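Local coordinates for manganese-binding protein (Chlamydia trachomatis, PDB 6NSI) that binds iron, and also manganese or nickel, and delivers it to the membrane permease of the YtgABCD ABC transporter for import, at residues Q82-N86 / K87-D91; G111-V114 / K115-A119. All blocks are in the same frame, centred on the assembly; numbering follows the deposited sequence.

Contact 1 is the C-terminal end of helix 80-85 with the loop that leaves it, and contact 2 is a run of about two and a half turns within helix 107-124, which comes later along the chain. Their centres lie about 12 Å apart, on the same side of the chain's centre, and they touch directly. L84 of contact 1 packs its two methyls against A112, A113 and the CG of E116, its CD2 coming within 3.5 Å of A112 CB, while K87 NZ forms a 2.9 Å salt bridge with E116 OE2. Helix 80-85 follows directly on strand 77-79, an outermost strand of the four-stranded parallel sheet, so the pair joins the helix after that strand to helix 107-124 in this metal-binding protein.

Contact 1 (Q82-N86 / K87-D91); sequences QRLLN and KNCFD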
ATOM      1  N   GLN A  82     -11.979  -3.507  -7.020  1.00 37.10           N
ATOM      2  CA  GLN A  82     -12.934  -4.339  -7.741  1.00 42.57           C
ATOM      3  C   GLN A  82     -12.874  -4.067  -9.239  1.00 45.21           C
ATOM      4  O   GLN A  82     -12.925  -5.002 -10.048  1.00 49.46           O
ATOM      5  CB  GLN A  82     -14.346  -4.103  -7.214  1.00 40.49           C
ATOM      6  CG  GLN A  82     -15.362  -5.074  -7.785  1.00 48.34           C
ATOM      7  CD  GLN A  82     -14.993  -6.519  -7.504  1.00 53.04           C
ATOM      8  OE1 GLN A  82     -14.662  -6.876  -6.370  1.00 53.57           O
ATOM      9  NE2 GLN A  82     -15.036  -7.358  -8.542  1.00 55.27           N
ATOM     10  N   ARG A  83     -12.758  -2.797  -9.627  1.00 41.66           N
ATOM     11  CA  ARG A  83     -12.628  -2.471 -11.043  1.00 46.91           C
ATOM     12  C   ARG A  83     -11.355  -3.071 -11.630  1.00 51.94           C
ATOM     13  O   ARG A  83     -11.364  -3.593 -12.751  1.00 50.08           O
ATOM     14  CB  ARG A  83     -12.661  -0.958 -11.232  1.00 41.20           C
ATOM     15  CG  ARG A  83     -13.974  -0.333 -10.777  1.00 35.55           C
ATOM     16  CD  ARG A  83     -14.156   1.064 -11.331  1.00 39.41           C
ATOM     17  NE  ARG A  83     -15.418   1.659 -10.877  1.00 49.40           N
ATOM     18  CZ  ARG A  83     -16.020   2.695 -11.465  1.00 53.49           C
ATOM     19  NH1 ARG A  83     -15.484   3.264 -12.536  1.00 51.84           N
ATOM     20  NH2 ARG A  83     -17.162   3.166 -10.979  1.00 53.60           N
ATOM     21  N   LEU A  84     -10.254  -3.033 -10.875  1.00 40.99           N
ATOM     22  CA  LEU A  84      -9.029  -3.675 -11.335  1.00 46.83           C
ATOM     23  C   LEU A  84      -9.201  -5.187 -11.428  1.00 49.12           C
ATOM     24  O   LEU A  84      -8.695  -5.825 -12.359  1.00 48.32           O
ATOM     25  CB  LEU A  84      -7.878  -3.310 -10.401  1.00 35.97           C
ATOM     26  CG  LEU A  84      -7.372  -1.880 -10.537  1.00 41.14           C
ATOM     27  CD1 LEU A  84      -6.240  -1.646  -9.551  1.00 38.81           C
ATOM     28  CD2 LEU A  84      -6.913  -1.635 -11.964  1.00 42.22           C
ATOM     29  N   LEU A  85      -9.929  -5.779 -10.479  1.00 44.63           N
ATOM     30  CA  LEU A  85     -10.187  -7.212 -10.543  1.00 50.40           C
ATOM     31  C   LEU A  85     -11.113  -7.558 -11.703  1.00 56.62           C
ATOM     32  O   LEU A  85     -10.977  -8.633 -12.300  1.00 63.86           O
ATOM     33  CB  LEU A  85     -10.771  -7.707  -9.216  1.00 44.38           C
ATOM     34  CG  LEU A  85      -9.763  -8.088  -8.122  1.00 47.99           C
ATOM     35  CD1 LEU A  85     -10.463  -8.744  -6.936  1.00 42.39           C
ATOM     36  CD2 LEU A  85      -8.657  -8.995  -8.666  1.00 39.95           C
ATOM     37  N   ASN A  86     -12.032  -6.651 -12.053  1.00 51.18           N
ATOM     38  CA  ASN A  86     -12.958  -6.861 -13.162  1.00 57.72           C
ATOM     39  C   ASN A  86     -12.238  -7.024 -14.500  1.00 65.23           C
ATOM     40  O   ASN A  86     -12.878  -7.388 -15.496  1.00 69.25           O
ATOM     41  CB  ASN A  86     -13.950  -5.685 -13.253  1.00 55.53           C
ATOM     42  CG  ASN A  86     -15.092  -5.769 -12.226  1.00 57.73           C
ATOM     43  OD1 ASN A  86     -15.097  -6.623 -11.333  1.00 49.84           O
ATOM     44  ND2 ASN A  86     -16.067  -4.867 -12.361  1.00 48.07           N
ATOM     45  N   LYS A  87     -10.929  -6.765 -14.551  1.00 60.72           N
ATOM     46  CA  LYS A  87     -10.168  -6.832 -15.790  1.00 60.32           C
ATOM     47  C   LYS A  87      -8.925  -7.708 -15.666  1.00 59.46           C
ATOM     48  O   LYS A  87      -8.056  -7.647 -16.545  1.00 66.46           O
ATOM     49  CB  LYS A  87      -9.767  -5.421 -16.246  1.00 54.99           C
ATOM     50  CG  LYS A  87     -10.933  -4.445 -16.356  1.00 55.32           C
ATOM     51  CD  LYS A  87     -10.486  -3.005 -16.168  1.00 55.23           C
ATOM     52  CE  LYS A  87     -10.510  -2.238 -17.483  1.00 59.13           C
ATOM     53  NZ  LYS A  87     -11.002  -0.844 -17.294  1.00 63.20           N
ATOM     54  N   ASN A  88      -8.829  -8.530 -14.618  1.00 59.08           N
ATOM     55  CA  ASN A  88      -7.613  -9.272 -14.290  1.00 60.94           C
ATOM     56  C   ASN A  88      -6.376  -8.397 -14.506  1.00 57.96           C
ATOM     57  O   ASN A  88      -5.353  -8.863 -15.026  1.00 57.10           O
ATOM     58  CB  ASN A  88      -7.528 -10.574 -15.104  1.00 61.00           C
ATOM     59  CG  ASN A  88      -6.912 -11.738 -14.304  1.00 65.41           C
ATOM     60  OD1 ASN A  88      -6.638 -11.626 -13.107  1.00 62.15           O
ATOM     61  ND2 ASN A  88      -6.704 -12.859 -14.975  1.00 68.41           N
ATOM     62  N   CYS A  89      -6.478  -7.115 -14.134  1.00 55.85           N
ATOM     63  CA  CYS A  89      -5.315  -6.236 -14.150  1.00 54.96           C
ATOM     64  C   CYS A  89      -4.222  -6.758 -13.230  1.00 49.90           C
ATOM     65  O   CYS A  89      -3.033  -6.509 -13.468  1.00 48.97           O
ATOM     66  CB  CYS A  89      -5.712  -4.815 -13.735  1.00 46.58           C
ATOM     67  SG  CYS A  89      -6.751  -3.914 -14.930  1.00 63.85           S
ATOM     68  N   PHE A  90      -4.602  -7.475 -12.175  1.00 41.05           N
ATOM     69  CA  PHE A  90      -3.633  -8.062 -11.265  1.00 46.98           C
ATOM     70  C   PHE A  90      -4.214  -9.342 -10.687  1.00 46.56           C
ATOM     71  O   PHE A  90      -5.407  -9.631 -10.816  1.00 49.97           O
ATOM     72  CB  PHE A  90      -3.236  -7.083 -10.147  1.00 42.49           C
ATOM     73  CG  PHE A  90      -4.254  -6.962  -9.041  1.00 40.68           C
ATOM     74  CD1 PHE A  90      -5.453  -6.309  -9.251  1.00 39.40           C
ATOM     75  CD2 PHE A  90      -3.996  -7.487  -7.780  1.00 38.79           C
ATOM     76  CE1 PHE A  90      -6.391  -6.192  -8.241  1.00 39.93           C
ATOM     77  CE2 PHE A  90      -4.925  -7.371  -6.755  1.00 34.28           C
ATOM     78  CZ  PHE A  90      -6.125  -6.719  -6.984  1.00 39.14           C
ATOM     79  N   ASP A  91      -3.345 -10.116 -10.054  1.00 46.08           N
ATOM     80  CA  ASP A  91      -3.737 -11.324  -9.348  1.00 43.99           C
ATOM     81  C   ASP A  91      -3.858 -10.984  -7.868  1.00 42.79           C
ATOM     82  O   ASP A  91      -2.866 -10.608  -7.237  1.00 39.41           O
ATOM     83  CB  ASP A  91      -2.718 -12.443  -9.571  1.00 51.73           C
ATOM     84  CG  ASP A  91      -2.658 -12.905 -11.030  1.00 59.11           C
ATOM     85  OD1 ASP A  91      -3.690 -12.811 -11.739  1.00 61.96           O
ATOM     86  OD2 ASP A  91      -1.576 -13.357 -11.464  1.00 54.90           O
TER
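L84 O accepts two backbone bonds from the chain that folds back across the end of the helix. C89 N donates to it at 3.1 Å and K87 N more loosely at 3.3 Å, from opposite faces of the carbonyl plane; the K87 donor stands well above that plane, at a C=O...N angle of 112°. N88 N donates to L85 O at 3.2 Å, closing the type I turn from L85 to N88. With N88 at positive phi as the C' residue, the C89-L84 and N88-L85 bonds make a Schellman motif that ends the helix. Across the last helical turn, Q82 NE2 donates a hydrogen bond to N86 OD1 at 2.9 Å on the exposed side. K87 runs along the helix end, its CD beside the carbonyl oxygen R83 O, and its NZ pairs with E116.

The apolar contacts follow from this reversal. The F90 ring, swung to chi1 78° between its own backbone N and carbonyl carbon, reaches back against the last helical turn: L84 CB sits at its edge, near the ring plane, while L85 CD2 approaches CE1 obliquely at 3.6 Å. C89 SG rests against L84 CD2 at 3.7 Å.

Beyond the turn, L84 faces helix 107-124 and, like F90, touches I103, next to the iron ligand H102. C89 O accepts from R108 of that same helix, and L85 packs on L59 and L92, the latter leading to strand 94-95.

Contact 2 (G111-V114 / K115-A119); sequences GAAV and KEMAA
A112 O is gripped by two donors: E116 N, one helical turn on, at 3.1 Å, and a water at 2.7 Å. The same water also donates to E116 OE2, at 2.8 Å, and so ties the carboxylate back to the backbone carbonyl. Chi1 of -59° puts E116 CG anti to the carbonyl carbon and against A112 O, and the bend at chi2 then turns the carboxylate so that OE2 meets the water. OE2 takes a salt bridge from K87 as well, so this oxygen has two partners that would fix its position and probably stabilise its negative charge.

The remaining bonds are regular alpha-helical ones. M117 N donates to A113 O in the carbonyl plane, and A118 N meets V114 O at 2.9 Å in a nearly straight bond (173° at the hydrogen).

On another side of the helix, M117 runs extended beyond CG, back toward the preceding turn. Its SD and CE pass beside V114 CA, and the two side chains cross obliquely, with M117 CE touching V114 CG2 at 3.7 Å; A113 CB is a looser neighbour of CE at 4.4 Å.

Helix 107-124 is thus packed between several others. V114, M117 and A118 meet helix 9-19, V114 and A118 also reach helix 129-154, and A112, A113 and M117 lie against helix 80-85.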
ATOM      1  N   GLY A 111      -0.580   2.104 -10.776  1.00 29.05           N
ATOM      2  CA  GLY A 111      -0.767   2.806 -12.038  1.00 27.98           C
ATOM      3  C   GLY A 111      -2.066   2.415 -12.712  1.00 33.88           C
ATOM      4  O   GLY A 111      -2.820   3.272 -13.186  1.00 39.67           O
ATOM      5  N   ALA A 112      -2.349   1.109 -12.765  1.00 30.98           N
ATOM      6  CA  ALA A 112      -3.647   0.655 -13.257  1.00 36.64           C
ATOM      7  C   ALA A 112      -4.789   1.232 -12.425  1.00 40.89           C
ATOM      8  O   ALA A 112      -5.814   1.654 -12.974  1.00 35.44           O
ATOM      9  CB  ALA A 112      -3.702  -0.871 -13.259  1.00 32.62           C
ATOM     10  N   ALA A 113      -4.628   1.256 -11.094  1.00 37.68           N
ATOM     11  CA  ALA A 113      -5.610   1.909 -10.232  1.00 31.52           C
ATOM     12  C   ALA A 113      -5.815   3.363 -10.640  1.00 33.30           C
ATOM     13  O   ALA A 113      -6.949   3.844 -10.738  1.00 35.33           O
ATOM     14  CB  ALA A 113      -5.158   1.821  -8.770  1.00 31.43           C
ATOM     15  N   VAL A 114      -4.719   4.086 -10.872  1.00 34.03           N
ATOM     16  CA  VAL A 114      -4.844   5.477 -11.287  1.00 34.38           C
ATOM     17  C   VAL A 114      -5.547   5.580 -12.637  1.00 42.71           C
ATOM     18  O   VAL A 114      -6.316   6.526 -12.874  1.00 40.32           O
ATOM     19  CB  VAL A 114      -3.457   6.140 -11.288  1.00 36.24           C
ATOM     20  CG1 VAL A 114      -3.505   7.492 -11.961  1.00 36.07           C
ATOM     21  CG2 VAL A 114      -2.957   6.274  -9.846  1.00 33.73           C
ATOM     22  N   LYS A 115      -5.363   4.577 -13.492  1.00 34.07           N
ATOM     23  CA  LYS A 115      -6.056   4.567 -14.801  1.00 41.65           C
ATOM     24  C   LYS A 115      -7.560   4.542 -14.548  1.00 42.06           C
ATOM     25  O   LYS A 115      -8.266   5.233 -15.247  1.00 43.07           O
ATOM     26  CB  LYS A 115      -5.623   3.383 -15.664  1.00 41.18           C
ATOM     27  CG  LYS A 115      -5.479   3.709 -17.142  1.00 57.11           C
ATOM     28  CD  LYS A 115      -4.917   2.583 -17.958  1.00 57.84           C
ATOM     29  CE  LYS A 115      -3.656   2.021 -17.347  1.00 61.17           C
ATOM     30  NZ  LYS A 115      -2.523   2.967 -17.445  1.00 55.87           N
ATOM     31  N   GLU A 116      -8.005   3.761 -13.571  1.00 37.68           N
ATOM     32  CA  GLU A 116      -9.427   3.702 -13.246  1.00 36.55           C
ATOM     33  C   GLU A 116      -9.903   5.005 -12.616  1.00 37.97           C
ATOM     34  O   GLU A 116     -11.019   5.456 -12.890  1.00 43.49           O
ATOM     35  CB  GLU A 116      -9.706   2.527 -12.310  1.00 43.64           C
ATOM     36  CG  GLU A 116      -9.310   1.182 -12.884  1.00 44.79           C
ATOM     37  CD  GLU A 116     -10.077   0.848 -14.144  1.00 50.01           C
ATOM     38  OE1 GLU A 116     -11.304   1.088 -14.185  1.00 50.24           O
ATOM     39  OE2 GLU A 116      -9.446   0.351 -15.097  1.00 55.29           O
ATOM     40  N   MET A 117      -9.080   5.614 -11.757  1.00 39.03           N
ATOM     41  CA  MET A 117      -9.408   6.930 -11.216  1.00 37.80           C
ATOM     42  C   MET A 117      -9.685   7.929 -12.334  1.00 45.60           C
ATOM     43  O   MET A 117     -10.731   8.585 -12.349  1.00 44.22           O
ATOM     44  CB  MET A 117      -8.274   7.445 -10.337  1.00 33.97           C
ATOM     45  CG  MET A 117      -7.910   6.568  -9.130  1.00 36.96           C
ATOM     46  SD  MET A 117      -6.591   7.395  -8.222  1.00 30.59           S
ATOM     47  CE  MET A 117      -5.746   6.005  -7.439  1.00 31.62           C
ATOM     48  N   ALA A 118      -8.742   8.070 -13.270  1.00 38.48           N
ATOM     49  CA  ALA A 118      -8.918   9.000 -14.385  1.00 41.55           C
ATOM     50  C   ALA A 118     -10.196   8.708 -15.157  1.00 46.19           C
ATOM     51  O   ALA A 118     -10.998   9.615 -15.425  1.00 48.47           O
ATOM     52  CB  ALA A 118      -7.712   8.929 -15.318  1.00 36.92           C
ATOM     53  N   ALA A 119     -10.399   7.446 -15.542  1.00 45.93           N
ATOM     54  CA  ALA A 119     -11.593   7.099 -16.303  1.00 44.88           C
ATOM     55  C   ALA A 119     -12.844   7.471 -15.524  1.00 50.18           C
ATOM     56  O   ALA A 119     -13.729   8.167 -16.038  1.00 53.91           O
ATOM     57  CB  ALA A 119     -11.586   5.609 -16.645  1.00 45.95           C
TER
HETATM   58  O   HOH W   1      -6.620   0.277 -15.174  1.00 38.77           O